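Local atomic coordinates of TlmII (Streptoalloteichus hindustanus, PDB entry 4HVM), a protein that belongs to the condensation-domain family of nonribosomal peptide synthesis, acts in tallysomycin biosynthesis and may bind phosphopantetheine. Residues P64-D72 against D115-R123. Sequence-based numbering, arbitrary orientation.
Sequences PLLRVNFVD and DPERDPLVR
Asn-69 reaches from strand 68-72 into the loop 115-121. Asn-69 CB lies 3.5 Å from Pro-116 O. There CG turns to lie beside the backbone N (chi1 -69°), which carries the amide on into the curl of the loop. Asn-69 CG comes to 3.7 Å from Asp-119 O, and the amide then splits into two branches. Asn-69 ND2 donates to Asp-119 O over 2.6 Å, approaching from above the carbonyl plane, 42° out of it, rather than along a lone pair. Asn-69 ND2 makes a second, weak bond to Pro-116 O at 3.3 Å, so one NH2 group bridges two carbonyls of the loop. Asn-69 OD1 accepts a hydrogen bond from Arg-81 NH1, beyond the strand 76-80 that pairs with 68-72, which fixes the rotation of the amide from its other end.

Pro-116 O is shared: Phe-70 N also donates to it, at 2.9 Å and nearly straight (174°). Inside the loop, Asp-115 O accepts from the backbone N of both Arg-118 and Asp-119, and Asp-119 OD2 receives Asp-115 N, so the turn is braced from within.

Leu-121 CD1 sits at the edge of the Phe-70 ring, near its plane, 3.8 Å from CD2, while Met-78, Met-143 and Leu-144 also touch that phenylalanine. Further along, Leu-66 CD2 meets Val-122 CG1 at 3.9 Å. Between these contacts, water 2 accepts from Leu-121 N at 2.6 Å, and water 1 accepts from Val-122 N; Leu-66 O lies near both waters and Val-68 O near water 2, more acceptors, with others nearby, than the waters could serve at once.

Asn-69 thus joins the edge strand of a three-stranded antiparallel sheet to the loop entering the mixed sheet at strand 122-128, in the condensation-domain fold of the CoA-dependent acyltransferase clan.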
loop_
_atom_site.group_PDB
_atom_site.type_symbol
_atom_site.label_atom_id
_atom_site.label_comp_id
_atom_site.label_asym_id
_atom_site.label_seq_id
_atom_site.Cartn_x
_atom_site.Cartn_y
_atom_site.Cartn_z
ATOM N N PRO A 64 20.415 -6.278 4.421
ATOM C CA PRO A 64 20.521 -7.412 3.491
ATOM C C PRO A 64 19.199 -7.785 2.826
ATOM O O PRO A 64 19.209 -8.456 1.792
ATOM C CB PRO A 64 21.013 -8.559 4.382
ATOM C CG PRO A 64 20.724 -8.112 5.795
ATOM C CD PRO A 64 20.868 -6.628 5.777
ATOM N N LEU A 65 18.084 -7.347 3.404
ATOM C CA LEU A 65 16.775 -7.614 2.819
ATOM C C LEU A 65 16.635 -6.938 1.460
ATOM O O LEU A 65 16.001 -7.470 0.551
ATOM C CB LEU A 65 15.660 -7.140 3.752
ATOM C CG LEU A 65 14.242 -7.218 3.178
ATOM C CD1 LEU A 65 13.856 -8.658 2.890
ATOM C CD2 LEU A 65 13.238 -6.568 4.108
ATOM N N LEU A 66 17.231 -5.759 1.328
ATOM C CA LEU A 66 17.155 -5.008 0.085
ATOM C C LEU A 66 17.892 -5.727 -1.042
ATOM O O LEU A 66 17.593 -5.523 -2.219
ATOM C CB LEU A 66 17.728 -3.608 0.279
ATOM C CG LEU A 66 17.102 -2.775 1.394
ATOM C CD1 LEU A 66 17.777 -1.417 1.488
ATOM C CD2 LEU A 66 15.608 -2.616 1.176
ATOM N N ARG A 67 18.856 -6.565 -0.675
ATOM C CA ARG A 67 19.654 -7.299 -1.648
ATOM C C ARG A 67 19.162 -8.735 -1.795
ATOM O O ARG A 67 19.950 -9.643 -2.057
ATOM C CB ARG A 67 21.126 -7.291 -1.229
ATOM C CG ARG A 67 21.772 -5.916 -1.275
ATOM C CD ARG A 67 23.204 -5.941 -0.759
ATOM N NE ARG A 67 23.269 -5.935 0.700
ATOM C CZ ARG A 67 23.717 -6.947 1.437
ATOM N NH1 ARG A 67 24.152 -8.056 0.856
ATOM N NH2 ARG A 67 23.740 -6.846 2.758
ATOM N N VAL A 68 17.859 -8.937 -1.634
ATOM C CA VAL A 68 17.300 -10.284 -1.642
ATOM C C VAL A 68 16.592 -10.641 -2.947
ATOM O O VAL A 68 15.791 -9.867 -3.469
ATOM C CB VAL A 68 16.342 -10.492 -0.444
ATOM C CG1 VAL A 68 15.344 -11.606 -0.722
ATOM C CG2 VAL A 68 17.143 -10.775 0.821
ATOM N N ASN A 69 16.920 -11.815 -3.478
ATOM C CA ASN A 69 16.197 -12.386 -4.604
ATOM C C ASN A 69 15.431 -13.618 -4.146
ATOM O O ASN A 69 15.710 -14.164 -3.080
ATOM C CB ASN A 69 17.155 -12.740 -5.739
ATOM C CG ASN A 69 17.753 -11.514 -6.399
ATOM O OD1 ASN A 69 18.836 -11.058 -6.030
ATOM N ND2 ASN A 69 17.043 -10.969 -7.379
ATOM N N PHE A 70 14.463 -14.056 -4.945
ATOM C CA PHE A 70 13.617 -15.180 -4.559
ATOM C C PHE A 70 13.876 -16.420 -5.401
ATOM O O PHE A 70 14.169 -16.328 -6.593
ATOM C CB PHE A 70 12.142 -14.786 -4.629
ATOM C CG PHE A 70 11.757 -13.731 -3.638
ATOM C CD1 PHE A 70 11.449 -14.071 -2.332
ATOM C CD2 PHE A 70 11.714 -12.397 -4.005
ATOM C CE1 PHE A 70 11.103 -13.102 -1.412
ATOM C CE2 PHE A 70 11.365 -11.424 -3.092
ATOM C CZ PHE A 70 11.058 -11.777 -1.794
ATOM N N VAL A 71 13.769 -17.581 -4.767
ATOM C CA VAL A 71 13.965 -18.847 -5.454
ATOM C C VAL A 71 12.730 -19.722 -5.302
ATOM O O VAL A 71 12.457 -20.246 -4.220
ATOM C CB VAL A 71 15.187 -19.604 -4.904
ATOM C CG1 VAL A 71 15.327 -20.946 -5.602
ATOM C CG2 VAL A 71 16.452 -18.773 -5.071
ATOM N N ASP A 72 11.979 -19.868 -6.388
ATOM C CA ASP A 72 10.793 -20.713 -6.381
ATOM C C ASP A 72 11.164 -22.135 -6.775
ATOM O O ASP A 72 11.103 -22.506 -7.947
ATOM C CB ASP A 72 9.718 -20.158 -7.321
ATOM C CG ASP A 72 8.408 -20.919 -7.219
ATOM O OD1 ASP A 72 8.177 -21.571 -6.179
ATOM O OD2 ASP A 72 7.607 -20.864 -8.178
ATOM N N ASP A 115 13.427 -9.645 -13.263
ATOM C CA ASP A 115 13.544 -11.048 -12.878
ATOM C C ASP A 115 13.779 -11.148 -11.372
ATOM O O ASP A 115 14.850 -10.790 -10.878
ATOM C CB ASP A 115 14.694 -11.715 -13.632
ATOM C CG ASP A 115 14.671 -13.230 -13.523
ATOM O OD1 ASP A 115 13.818 -13.777 -12.790
ATOM O OD2 ASP A 115 15.518 -13.874 -14.173
ATOM N N PRO A 116 12.777 -11.647 -10.637
ATOM C CA PRO A 116 12.849 -11.658 -9.174
ATOM C C PRO A 116 13.898 -12.617 -8.628
ATOM O O PRO A 116 14.146 -12.602 -7.426
ATOM C CB PRO A 116 11.454 -12.127 -8.765
ATOM C CG PRO A 116 10.982 -12.937 -9.923
ATOM C CD PRO A 116 11.533 -12.256 -11.137
ATOM N N GLU A 117 14.500 -13.433 -9.487
ATOM C CA GLU A 117 15.479 -14.413 -9.031
ATOM C C GLU A 117 16.909 -13.999 -9.366
ATOM O O GLU A 117 17.859 -14.664 -8.958
ATOM C CB GLU A 117 15.173 -15.788 -9.630
ATOM C CG GLU A 117 15.421 -15.881 -11.128
ATOM C CD GLU A 117 14.761 -17.094 -11.761
ATOM O OE1 GLU A 117 14.313 -17.989 -11.012
ATOM O OE2 GLU A 117 14.687 -17.148 -13.008
ATOM N N ARG A 118 17.061 -12.900 -10.100
ATOM C CA ARG A 118 18.385 -12.450 -10.523
ATOM C C ARG A 118 18.634 -10.962 -10.291
ATOM O O ARG A 118 19.679 -10.575 -9.771
ATOM C CB ARG A 118 18.617 -12.775 -12.000
ATOM C CG ARG A 118 18.649 -14.258 -12.324
ATOM C CD ARG A 118 19.024 -14.486 -13.783
ATOM N NE ARG A 118 18.164 -13.728 -14.688
ATOM C CZ ARG A 118 18.242 -13.769 -16.015
ATOM N NH1 ARG A 118 19.146 -14.537 -16.609
ATOM N NH2 ARG A 118 17.413 -13.041 -16.751
ATOM N N ASP A 119 17.671 -10.133 -10.682
ATOM C CA ASP A 119 17.853 -8.683 -10.677
ATOM C C ASP A 119 17.587 -8.049 -9.314
ATOM O O ASP A 119 16.843 -8.601 -8.501
ATOM C CB ASP A 119 16.951 -8.041 -11.730
ATOM C CG ASP A 119 16.993 -8.769 -13.056
ATOM O OD1 ASP A 119 18.055 -9.333 -13.399
ATOM O OD2 ASP A 119 15.960 -8.778 -13.756
ATOM N N PRO A 120 18.204 -6.883 -9.059
ATOM C CA PRO A 120 17.908 -6.122 -7.841
ATOM C C PRO A 120 16.437 -5.713 -7.776
ATOM O O PRO A 120 15.917 -5.135 -8.729
ATOM C CB PRO A 120 18.803 -4.880 -7.972
ATOM C CG PRO A 120 19.202 -4.825 -9.417
ATOM C CD PRO A 120 19.273 -6.250 -9.852
ATOM N N LEU A 121 15.782 -6.013 -6.656
ATOM C CA LEU A 121 14.353 -5.757 -6.500
ATOM C C LEU A 121 14.073 -4.467 -5.731
ATOM O O LEU A 121 12.918 -4.076 -5.557
ATOM C CB LEU A 121 13.670 -6.945 -5.819
ATOM C CG LEU A 121 13.814 -8.288 -6.528
ATOM C CD1 LEU A 121 13.085 -9.381 -5.765
ATOM C CD2 LEU A 121 13.287 -8.188 -7.947
ATOM N N VAL A 122 15.134 -3.819 -5.263
ATOM C CA VAL A 122 15.022 -2.517 -4.618
ATOM C C VAL A 122 16.027 -1.560 -5.238
ATOM O O VAL A 122 17.227 -1.658 -4.986
ATOM C CB VAL A 122 15.271 -2.604 -3.105
ATOM C CG1 VAL A 122 15.283 -1.213 -2.490
ATOM C CG2 VAL A 122 14.211 -3.474 -2.445
ATOM N N ARG A 123 15.532 -0.640 -6.060
ATOM C CA ARG A 123 16.390 0.318 -6.748
ATOM C C ARG A 123 16.279 1.708 -6.128
ATOM O O ARG A 123 15.182 2.234 -5.958
ATOM C CB ARG A 123 16.033 0.374 -8.236
ATOM C CG ARG A 123 16.309 -0.924 -8.976
ATOM C CD ARG A 123 15.620 -0.968 -10.330
ATOM N NE ARG A 123 14.857 -2.202 -10.484
ATOM C CZ ARG A 123 13.593 -2.255 -10.891
ATOM N NH1 ARG A 123 12.945 -1.140 -11.201
ATOM N NH2 ARG A 123 12.980 -3.426 -10.995
HETATM O O HOH W 1 18.057 -4.386 -4.478
HETATM O O HOH W 2 16.784 -7.171 -4.536
#